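Local coordinates for protein arabinogalactan endo-1,4-beta-galactosidase (Ignisphaera aggregans, PDB 7OSK) that probably cleaves beta-1,4-galactan chains internally, through the family 53 glycoside hydrolase catalytic domain that forms this part of a longer archaeal protein, at residues D98-Q103 / L114-D119; A204-F209 / I242-R247; I231-A234 / F240-N243. All blocks are in the same frame, centred on the assembly; numbering follows the deposited sequence.

Overall arrangement
The three contacts lie in one closed barrel of eight parallel strands, the TIM barrel of glycoside hydrolase family 53. Interaction 1 belongs to the loop and helix that follow strand 90-95. Interactions 2 and 3 sit further along the barrel and share helix 238-250. Their centres are about 10 Å apart, and they touch where F244 CE1 meets L233 CD2 at 3.8 Å. Helix 238-250 thus packs on helix 206-223 in interaction 2 and on strand 228-234 in interaction 3. Interaction 1 stands apart: its centre is about 31 Å from that of interaction 2 and about 29 Å from that of interaction 3. All three lie away from the calcium site.

Interaction 1 of 3, residues D98-Q103 / L114-D119; sequences DPYDEQ and LPRMTD
Y100 and R116 carry this small contact, which covers 58 Å² in all. Y100 stands in the 98-103 segment, part of the loop after strand 90-95. R116 stands in the first turn of helix 114-126. The phenol oxygen does the touching on one side and a terminal guanidinium nitrogen on the other. Y100 OH lies 3.0 Å from R116 NH2. The angle is poor, and the pair does not count as a hydrogen bond.

R116 NH2 comes to the edge of the tyrosine ring, near its plane. The ring and the guanidinium are turned 53° apart, so they do not stack. R116 leaves the helix with CG anti to the backbone N. Its side chain starts toward the loop and bends at chi3 (38°) on the way to the guanidinium.

The stronger grips on R116 come from elsewhere. Its NE gives a hydrogen bond to N111 O, and its NH1 forms a salt bridge with E64. D113 links the two side chains: Y100 OH makes a weak hydrogen bond to D113 OD2, while R116 NH2 forms a long, weak ion pair with D113 OD1. R116 also packs on P60 and W61 of helix 59-65, and Y100 touches P106 in its own loop.

The chemistry is that of a polar surface contact, with the phenol beside a cation that is already held. The direct pair probably adds little binding by itself. The nearby carboxylates of E64 and D113 are likely to offset the arginine charge.

Interaction 2 of 3, residues A204-F209 / I242-R247; sequences ANWTQF and INFIDR
W206 meets R247 across the contact by cation-pi and stacking. R247 is modelled in two conformers; its side-chain contacts here describe one of them and are less certain for that. In this conformer the guanidinium lies flat on the indole, with R247 CZ 4.1 Å from the centroid of the W206 five-membered ring. The chain is extended from CG to NE and runs over the same face, antiparallel to the W206 side chain. R247 CD makes a CH-pi contact, 3.8 Å from that W206 centroid. F209 CD2 lies over the opposite face of the indole, toward its rim.

The aromatic contacts come next. W206 turns the edge of its six-membered ring to the face of F244. This is a T-shaped pair, with planes at 81° and centroids 5.4 Å apart. F209 meets F244 through its own ring edge, with F209 CE2 3.8 Å from F244 CZ. F244 has CG anti to its backbone N (chi1 -173°), which carries its ring toward both partners.

The polar group of the indole is satisfied outside the two segments: W206 NE1 hydrogen-bonds to S251 OG, which also bonds to R247 O. The contact joins the start of helix 206-223 to helix 238-250, two successive outer helices of the barrel. Strand 228-234 follows the first helix and precedes the second. D246 of helix 238-250 forms a salt bridge with R283 of helix 270-283.

Interaction 3 of 3, residues I231-A234 / F240-N243; sequences IHLA and FYIN
L233 lies over one face of the Y241 ring. The two side chains pass alongside each other in opposite directions. L233 CD1 makes a CH-pi contact, 4.0 Å from the ring centroid and 21° off its normal, displaced toward the rim. L233 CB packs near the other end of the ring, 3.7 Å from Y241 CZ. With chi1 at -84°, Y241 has CG beside its backbone N, and this brings the ring to the leucine.

The phenol end reaches the strand backbone. Y241 OH lies 3.4 Å from L233 O, but its hydrogen bond is to G235 O, just past the strand. F240 adds a looser apolar touch, its CE2 4.4 Å from L233 CD1. A leucine in place of Y241 would probably leave G235 O without its phenol partner and strip L233 of the flat ring it packs on.

Y241 also touches I260 of strand 257-261 and L276 of helix 270-283. The ring therefore lies in the layer between the barrel wall and its outer helices. Strand 228-234, helix 238-250 and strand 257-261 form a beta-alpha-beta unit, the repeating element of the TIM barrel.

Interaction 1 of 3, residues D98-Q103 / L114-D119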
loop_
_atom_site.group_PDB
_atom_site.type_symbol
_atom_site.label_atom_id
_atom_site.label_comp_id
_atom_site.label_asym_id
_atom_site.label_seq_id
_atom_site.Cartn_x
_atom_site.Cartn_y
_atom_site.Cartn_z
ATOM N N ASP A 98 -3.587 1.857 -17.367
ATOM C CA ASP A 98 -4.067 2.986 -18.155
ATOM C C ASP A 98 -5.269 3.640 -17.481
ATOM O O ASP A 98 -6.410 3.393 -17.870
ATOM C CB ASP A 98 -4.438 2.533 -19.569
ATOM C CG ASP A 98 -4.913 3.675 -20.444
ATOM O OD1 ASP A 98 -4.404 4.802 -20.282
ATOM O OD2 ASP A 98 -5.798 3.445 -21.293
ATOM N N PRO A 99 -5.015 4.475 -16.459
ATOM C CA PRO A 99 -6.079 5.161 -15.719
ATOM C C PRO A 99 -6.654 6.367 -16.470
ATOM O O PRO A 99 -6.894 7.423 -15.884
ATOM C CB PRO A 99 -5.374 5.586 -14.426
ATOM C CG PRO A 99 -3.960 5.782 -14.826
ATOM C CD PRO A 99 -3.685 4.749 -15.885
ATOM N N TYR A 100 -6.879 6.188 -17.767
ATOM C CA TYR A 100 -7.456 7.218 -18.622
ATOM C C TYR A 100 -8.523 6.577 -19.498
ATOM O O TYR A 100 -8.476 5.373 -19.730
ATOM C CB TYR A 100 -6.379 7.874 -19.489
ATOM C CG TYR A 100 -5.165 8.338 -18.718
ATOM C CD1 TYR A 100 -4.125 7.464 -18.434
ATOM C CD2 TYR A 100 -5.054 9.652 -18.280
ATOM C CE1 TYR A 100 -3.015 7.881 -17.732
ATOM C CE2 TYR A 100 -3.945 10.080 -17.578
ATOM C CZ TYR A 100 -2.929 9.190 -17.307
ATOM O OH TYR A 100 -1.821 9.606 -16.607
ATOM N N ASP A 101 -9.479 7.366 -19.981
ATOM C CA ASP A 101 -10.499 6.839 -20.886
ATOM C C ASP A 101 -10.070 7.052 -22.336
ATOM O O ASP A 101 -8.971 7.544 -22.597
ATOM C CB ASP A 101 -11.867 7.483 -20.618
ATOM C CG ASP A 101 -11.834 9.000 -20.670
ATOM O OD1 ASP A 101 -10.953 9.574 -21.346
ATOM O OD2 ASP A 101 -12.711 9.622 -20.031
ATOM N N GLU A 102 -10.935 6.680 -23.275
ATOM C CA GLU A 102 -10.600 6.736 -24.695
ATOM C C GLU A 102 -10.459 8.172 -25.200
ATOM O O GLU A 102 -9.958 8.403 -26.303
ATOM C CB GLU A 102 -11.658 5.991 -25.515
ATOM C CG GLU A 102 -13.068 6.551 -25.387
ATOM C CD GLU A 102 -14.139 5.513 -25.675
ATOM O OE1 GLU A 102 -14.081 4.413 -25.081
ATOM O OE2 GLU A 102 -15.041 5.799 -26.492
ATOM N N GLN A 103 -10.892 9.129 -24.385
ATOM C CA GLN A 103 -10.781 10.544 -24.724
ATOM C C GLN A 103 -9.564 11.181 -24.052
ATOM O O GLN A 103 -9.372 12.394 -24.117
ATOM C CB GLN A 103 -12.055 11.285 -24.316
ATOM C CG GLN A 103 -13.327 10.717 -24.944
ATOM C CD GLN A 103 -14.498 10.631 -23.970
ATOM O OE1 GLN A 103 -14.464 11.199 -22.876
ATOM N NE2 GLN A 103 -15.541 9.911 -24.368
ATOM N N LEU A 114 2.331 4.434 -14.987
ATOM C CA LEU A 114 3.730 4.055 -14.809
ATOM C C LEU A 114 4.702 5.236 -14.935
ATOM O O LEU A 114 5.637 5.344 -14.143
ATOM C CB LEU A 114 4.101 2.961 -15.814
ATOM C CG LEU A 114 5.489 2.334 -15.670
ATOM C CD1 LEU A 114 5.576 1.503 -14.397
ATOM C CD2 LEU A 114 5.816 1.489 -16.895
ATOM N N PRO A 115 4.495 6.122 -15.928
ATOM C CA PRO A 115 5.412 7.264 -16.045
ATOM C C PRO A 115 5.414 8.188 -14.824
ATOM O O PRO A 115 6.491 8.603 -14.397
ATOM C CB PRO A 115 4.889 8.007 -17.280
ATOM C CG PRO A 115 4.192 6.971 -18.074
ATOM C CD PRO A 115 3.558 6.065 -17.065
ATOM N N ARG A 116 4.241 8.505 -14.277
ATOM C CA ARG A 116 4.157 9.403 -13.125
ATOM C C ARG A 116 4.646 8.729 -11.846
ATOM O O ARG A 116 5.283 9.365 -11.009
ATOM C CB ARG A 116 2.722 9.904 -12.929
ATOM C CG ARG A 116 2.457 10.491 -11.546
ATOM C CD ARG A 116 1.300 11.487 -11.532
ATOM N NE ARG A 116 0.197 11.102 -12.413
ATOM C CZ ARG A 116 -0.162 11.751 -13.520
ATOM N NH1 ARG A 116 0.481 12.843 -13.920
ATOM N NH2 ARG A 116 -1.183 11.302 -14.238
ATOM N N MET A 117 4.346 7.444 -11.697
ATOM C CA MET A 117 4.751 6.702 -10.509
ATOM C C MET A 117 6.248 6.429 -10.504
ATOM O O MET A 117 6.880 6.429 -9.451
ATOM C CB MET A 117 3.984 5.384 -10.417
ATOM C CG MET A 117 2.513 5.546 -10.080
ATOM S SD MET A 117 2.242 6.257 -8.443
ATOM C CE MET A 117 2.002 7.987 -8.849
ATOM N N THR A 118 6.814 6.196 -11.682
ATOM C CA THR A 118 8.233 5.882 -11.796
ATOM C C THR A 118 9.095 7.101 -11.477
ATOM O O THR A 118 10.186 6.970 -10.918
ATOM C CB THR A 118 8.579 5.361 -13.208
ATOM O OG1 THR A 118 7.867 4.141 -13.457
ATOM C CG2 THR A 118 10.075 5.101 -13.347
ATOM N N ASP A 119 8.608 8.286 -11.833
ATOM C CA ASP A 119 9.359 9.511 -11.595
ATOM C C ASP A 119 9.503 9.778 -10.104
ATOM O O ASP A 119 10.525 10.295 -9.656
ATOM C CB ASP A 119 8.688 10.708 -12.270
ATOM C CG ASP A 119 9.376 12.019 -11.936
ATOM O OD1 ASP A 119 10.431 12.310 -12.540
ATOM O OD2 ASP A 119 8.866 12.752 -11.062
#

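Interaction 2 of 3, residues A204-F209 / I242-R247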
loop_
_atom_site.group_PDB
_atom_site.type_symbol
_atom_site.label_atom_id
_atom_site.label_comp_id
_atom_site.label_asym_id
_atom_site.label_seq_id
_atom_site.Cartn_x
_atom_site.Cartn_y
_atom_site.Cartn_z
ATOM N N ALA A 204 -11.741 -18.754 -8.033
ATOM C CA ALA A 204 -12.557 -19.897 -8.425
ATOM C C ALA A 204 -11.866 -20.662 -9.549
ATOM O O ALA A 204 -11.752 -21.888 -9.501
ATOM C CB ALA A 204 -13.936 -19.440 -8.858
ATOM N N ASN A 205 -11.408 -19.932 -10.561
ATOM C CA ASN A 205 -10.546 -20.506 -11.586
ATOM C C ASN A 205 -9.115 -20.543 -11.071
ATOM O O ASN A 205 -8.242 -19.849 -11.593
ATOM C CB ASN A 205 -10.615 -19.701 -12.886
ATOM C CG ASN A 205 -12.033 -19.397 -13.311
ATOM O OD1 ASN A 205 -12.526 -18.288 -13.109
ATOM N ND2 ASN A 205 -12.700 -20.382 -13.903
ATOM N N TRP A 206 -8.884 -21.347 -10.038
ATOM C CA TRP A 206 -7.593 -21.367 -9.361
ATOM C C TRP A 206 -6.447 -21.682 -10.309
ATOM O O TRP A 206 -5.382 -21.076 -10.222
ATOM C CB TRP A 206 -7.597 -22.385 -8.225
ATOM C CG TRP A 206 -6.360 -22.302 -7.398
ATOM C CD1 TRP A 206 -5.244 -23.076 -7.506
ATOM C CD2 TRP A 206 -6.104 -21.371 -6.342
ATOM N NE1 TRP A 206 -4.310 -22.692 -6.576
ATOM C CE2 TRP A 206 -4.814 -21.646 -5.849
ATOM C CE3 TRP A 206 -6.843 -20.336 -5.762
ATOM C CZ2 TRP A 206 -4.248 -20.923 -4.804
ATOM C CZ3 TRP A 206 -6.280 -19.621 -4.726
ATOM C CH2 TRP A 206 -4.995 -19.916 -4.256
ATOM N N THR A 207 -6.665 -22.637 -11.205
ATOM C CA THR A 207 -5.635 -23.045 -12.153
ATOM C C THR A 207 -5.183 -21.866 -13.012
ATOM O O THR A 207 -3.987 -21.608 -13.153
ATOM C CB THR A 207 -6.135 -24.178 -13.070
ATOM O OG1 THR A 207 -6.650 -25.252 -12.270
ATOM C CG2 THR A 207 -5.005 -24.697 -13.952
ATOM N N GLN A 208 -6.149 -21.152 -13.577
ATOM C CA GLN A 208 -5.860 -20.001 -14.419
ATOM C C GLN A 208 -5.320 -18.849 -13.582
ATOM O O GLN A 208 -4.440 -18.108 -14.017
ATOM C CB GLN A 208 -7.116 -19.569 -15.174
ATOM C CG GLN A 208 -7.592 -20.596 -16.184
ATOM C CD GLN A 208 -8.674 -20.060 -17.099
ATOM O OE1 GLN A 208 -9.385 -19.114 -16.757
ATOM N NE2 GLN A 208 -8.798 -20.662 -18.278
ATOM N N PHE A 209 -5.866 -18.713 -12.379
ATOM C CA PHE A 209 -5.413 -17.721 -11.413
ATOM C C PHE A 209 -3.915 -17.881 -11.135
ATOM O O PHE A 209 -3.173 -16.900 -11.119
ATOM C CB PHE A 209 -6.235 -17.850 -10.122
ATOM C CG PHE A 209 -5.756 -16.985 -8.983
ATOM C CD1 PHE A 209 -5.190 -15.740 -9.209
ATOM C CD2 PHE A 209 -5.885 -17.426 -7.677
ATOM C CE1 PHE A 209 -4.758 -14.957 -8.150
ATOM C CE2 PHE A 209 -5.457 -16.648 -6.618
ATOM C CZ PHE A 209 -4.893 -15.415 -6.854
ATOM N N ILE A 242 -4.730 -19.256 5.920
ATOM C CA ILE A 242 -4.262 -20.635 5.884
ATOM C C ILE A 242 -4.710 -21.324 4.600
ATOM O O ILE A 242 -3.890 -21.863 3.861
ATOM C CB ILE A 242 -4.775 -21.440 7.097
ATOM C CG1 ILE A 242 -4.147 -20.899 8.384
ATOM C CG2 ILE A 242 -4.452 -22.926 6.932
ATOM C CD1 ILE A 242 -4.714 -21.508 9.654
ATOM N N ASN A 243 -6.013 -21.304 4.346
ATOM C CA ASN A 243 -6.582 -21.979 3.187
ATOM C C ASN A 243 -6.048 -21.421 1.874
ATOM O O ASN A 243 -5.793 -22.167 0.930
ATOM C CB ASN A 243 -8.109 -21.869 3.205
ATOM C CG ASN A 243 -8.734 -22.567 4.401
ATOM O OD1 ASN A 243 -8.230 -23.583 4.879
ATOM N ND2 ASN A 243 -9.844 -22.021 4.889
ATOM N N PHE A 244 -5.877 -20.105 1.826
ATOM C CA PHE A 244 -5.463 -19.431 0.602
ATOM C C PHE A 244 -3.975 -19.622 0.314
ATOM O O PHE A 244 -3.589 -19.917 -0.817
ATOM C CB PHE A 244 -5.785 -17.939 0.685
ATOM C CG PHE A 244 -5.546 -17.195 -0.598
ATOM C CD1 PHE A 244 -4.306 -16.640 -0.873
ATOM C CD2 PHE A 244 -6.560 -17.055 -1.529
ATOM C CE1 PHE A 244 -4.083 -15.957 -2.055
ATOM C CE2 PHE A 244 -6.345 -16.372 -2.713
ATOM C CZ PHE A 244 -5.106 -15.822 -2.976
ATOM N N ILE A 245 -3.144 -19.450 1.336
ATOM C CA ILE A 245 -1.698 -19.516 1.157
ATOM C C ILE A 245 -1.220 -20.956 0.961
ATOM O O ILE A 245 -0.359 -21.214 0.122
ATOM C CB ILE A 245 -0.962 -18.875 2.352
ATOM C CG1 ILE A 245 -1.306 -17.383 2.424
ATOM C CG2 ILE A 245 0.553 -19.065 2.226
ATOM C CD1 ILE A 245 -0.740 -16.662 3.632
ATOM N N ASP A 246 -1.770 -21.882 1.741
ATOM C CA ASP A 246 -1.478 -23.303 1.563
ATOM C C ASP A 246 -1.689 -23.718 0.113
ATOM O O ASP A 246 -0.818 -24.338 -0.500
ATOM C CB ASP A 246 -2.362 -24.164 2.472
ATOM C CG ASP A 246 -1.888 -24.181 3.913
ATOM O OD1 ASP A 246 -1.098 -23.293 4.294
ATOM O OD2 ASP A 246 -2.316 -25.082 4.665
ATOM N N ARG A 247 -2.850 -23.373 -0.434
ATOM C CA ARG A 247 -3.181 -23.739 -1.804
ATOM C C ARG A 247 -2.270 -23.013 -2.789
ATOM O O ARG A 247 -1.995 -23.515 -3.879
ATOM C CB ARG A 247 -4.646 -23.423 -2.106
ATOM C CG ARG A 247 -5.192 -24.141 -3.333
ATOM C CD ARG A 247 -6.653 -23.795 -3.578
ATOM N NE ARG A 247 -7.225 -24.574 -4.672
ATOM C CZ ARG A 247 -8.439 -24.380 -5.177
ATOM N NH1 ARG A 247 -9.222 -23.423 -4.693
ATOM N NH2 ARG A 247 -8.873 -25.139 -6.171
#

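Interaction 3 of 3, residues I231-A234 / F240-N243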
loop_
_atom_site.group_PDB
_atom_site.type_symbol
_atom_site.label_atom_id
_atom_site.label_comp_id
_atom_site.label_asym_id
_atom_site.label_seq_id
_atom_site.Cartn_x
_atom_site.Cartn_y
_atom_site.Cartn_z
ATOM N N ILE A 231 2.761 -11.187 -1.959
ATOM C CA ILE A 231 1.369 -11.596 -2.086
ATOM C C ILE A 231 0.545 -10.839 -1.050
ATOM O O ILE A 231 0.716 -11.031 0.156
ATOM C CB ILE A 231 1.204 -13.118 -1.895
ATOM C CG1 ILE A 231 1.912 -13.880 -3.022
ATOM C CG2 ILE A 231 -0.270 -13.505 -1.837
ATOM C CD1 ILE A 231 1.369 -13.599 -4.419
ATOM N N HIS A 232 -0.349 -9.982 -1.535
ATOM C CA HIS A 232 -1.108 -9.081 -0.674
ATOM C C HIS A 232 -2.525 -9.590 -0.446
ATOM O O HIS A 232 -3.240 -9.912 -1.395
ATOM C CB HIS A 232 -1.138 -7.679 -1.292
ATOM C CG HIS A 232 -1.785 -6.646 -0.428
ATOM N ND1 HIS A 232 -2.179 -5.413 -0.912
ATOM C CD2 HIS A 232 -2.105 -6.644 0.888
ATOM C CE1 HIS A 232 -2.713 -4.708 0.061
ATOM N NE2 HIS A 232 -2.683 -5.432 1.169
ATOM N N LEU A 233 -2.914 -9.665 0.824
ATOM C CA LEU A 233 -4.264 -10.068 1.202
ATOM C C LEU A 233 -4.884 -9.042 2.140
ATOM O O LEU A 233 -4.173 -8.325 2.843
ATOM C CB LEU A 233 -4.249 -11.445 1.868
ATOM C CG LEU A 233 -3.851 -12.631 0.988
ATOM C CD1 LEU A 233 -3.888 -13.910 1.808
ATOM C CD2 LEU A 233 -4.758 -12.749 -0.228
ATOM N N ALA A 234 -6.212 -8.983 2.145
ATOM C CA ALA A 234 -6.948 -8.044 2.986
ATOM C C ALA A 234 -7.687 -8.763 4.113
ATOM O O ALA A 234 -8.226 -9.858 3.926
ATOM C CB ALA A 234 -7.923 -7.242 2.145
ATOM N N PHE A 240 -8.723 -18.068 6.788
ATOM C CA PHE A 240 -8.745 -17.843 5.345
ATOM C C PHE A 240 -7.331 -17.776 4.782
ATOM O O PHE A 240 -7.059 -18.323 3.714
ATOM C CB PHE A 240 -9.500 -16.558 5.002
ATOM C CG PHE A 240 -9.326 -16.125 3.573
ATOM C CD1 PHE A 240 -10.102 -16.678 2.566
ATOM C CD2 PHE A 240 -8.381 -15.169 3.236
ATOM C CE1 PHE A 240 -9.940 -16.284 1.250
ATOM C CE2 PHE A 240 -8.212 -14.772 1.924
ATOM C CZ PHE A 240 -8.992 -15.329 0.928
ATOM N N TYR A 241 -6.439 -17.096 5.501
ATOM C CA TYR A 241 -5.041 -17.001 5.095
ATOM C C TYR A 241 -4.437 -18.393 4.954
ATOM O O TYR A 241 -3.725 -18.677 3.988
ATOM C CB TYR A 241 -4.237 -16.180 6.105
ATOM C CG TYR A 241 -4.302 -14.682 5.894
ATOM C CD1 TYR A 241 -5.484 -13.979 6.101
ATOM C CD2 TYR A 241 -3.176 -13.967 5.504
ATOM C CE1 TYR A 241 -5.545 -12.608 5.916
ATOM C CE2 TYR A 241 -3.226 -12.595 5.317
ATOM C CZ TYR A 241 -4.414 -11.921 5.524
ATOM O OH TYR A 241 -4.473 -10.557 5.341
ATOM N N ILE A 242 -4.730 -19.256 5.920
ATOM C CA ILE A 242 -4.262 -20.635 5.884
ATOM C C ILE A 242 -4.710 -21.324 4.600
ATOM O O ILE A 242 -3.890 -21.863 3.861
ATOM C CB ILE A 242 -4.775 -21.440 7.097
ATOM C CG1 ILE A 242 -4.147 -20.899 8.384
ATOM C CG2 ILE A 242 -4.452 -22.926 6.932
ATOM C CD1 ILE A 242 -4.714 -21.508 9.654
ATOM N N ASN A 243 -6.013 -21.304 4.346
ATOM C CA ASN A 243 -6.582 -21.979 3.187
ATOM C C ASN A 243 -6.048 -21.421 1.874
ATOM O O ASN A 243 -5.793 -22.167 0.930
ATOM C CB ASN A 243 -8.109 -21.869 3.205
ATOM C CG ASN A 243 -8.734 -22.567 4.401
ATOM O OD1 ASN A 243 -8.230 -23.583 4.879
ATOM N ND2 ASN A 243 -9.844 -22.021 4.889
#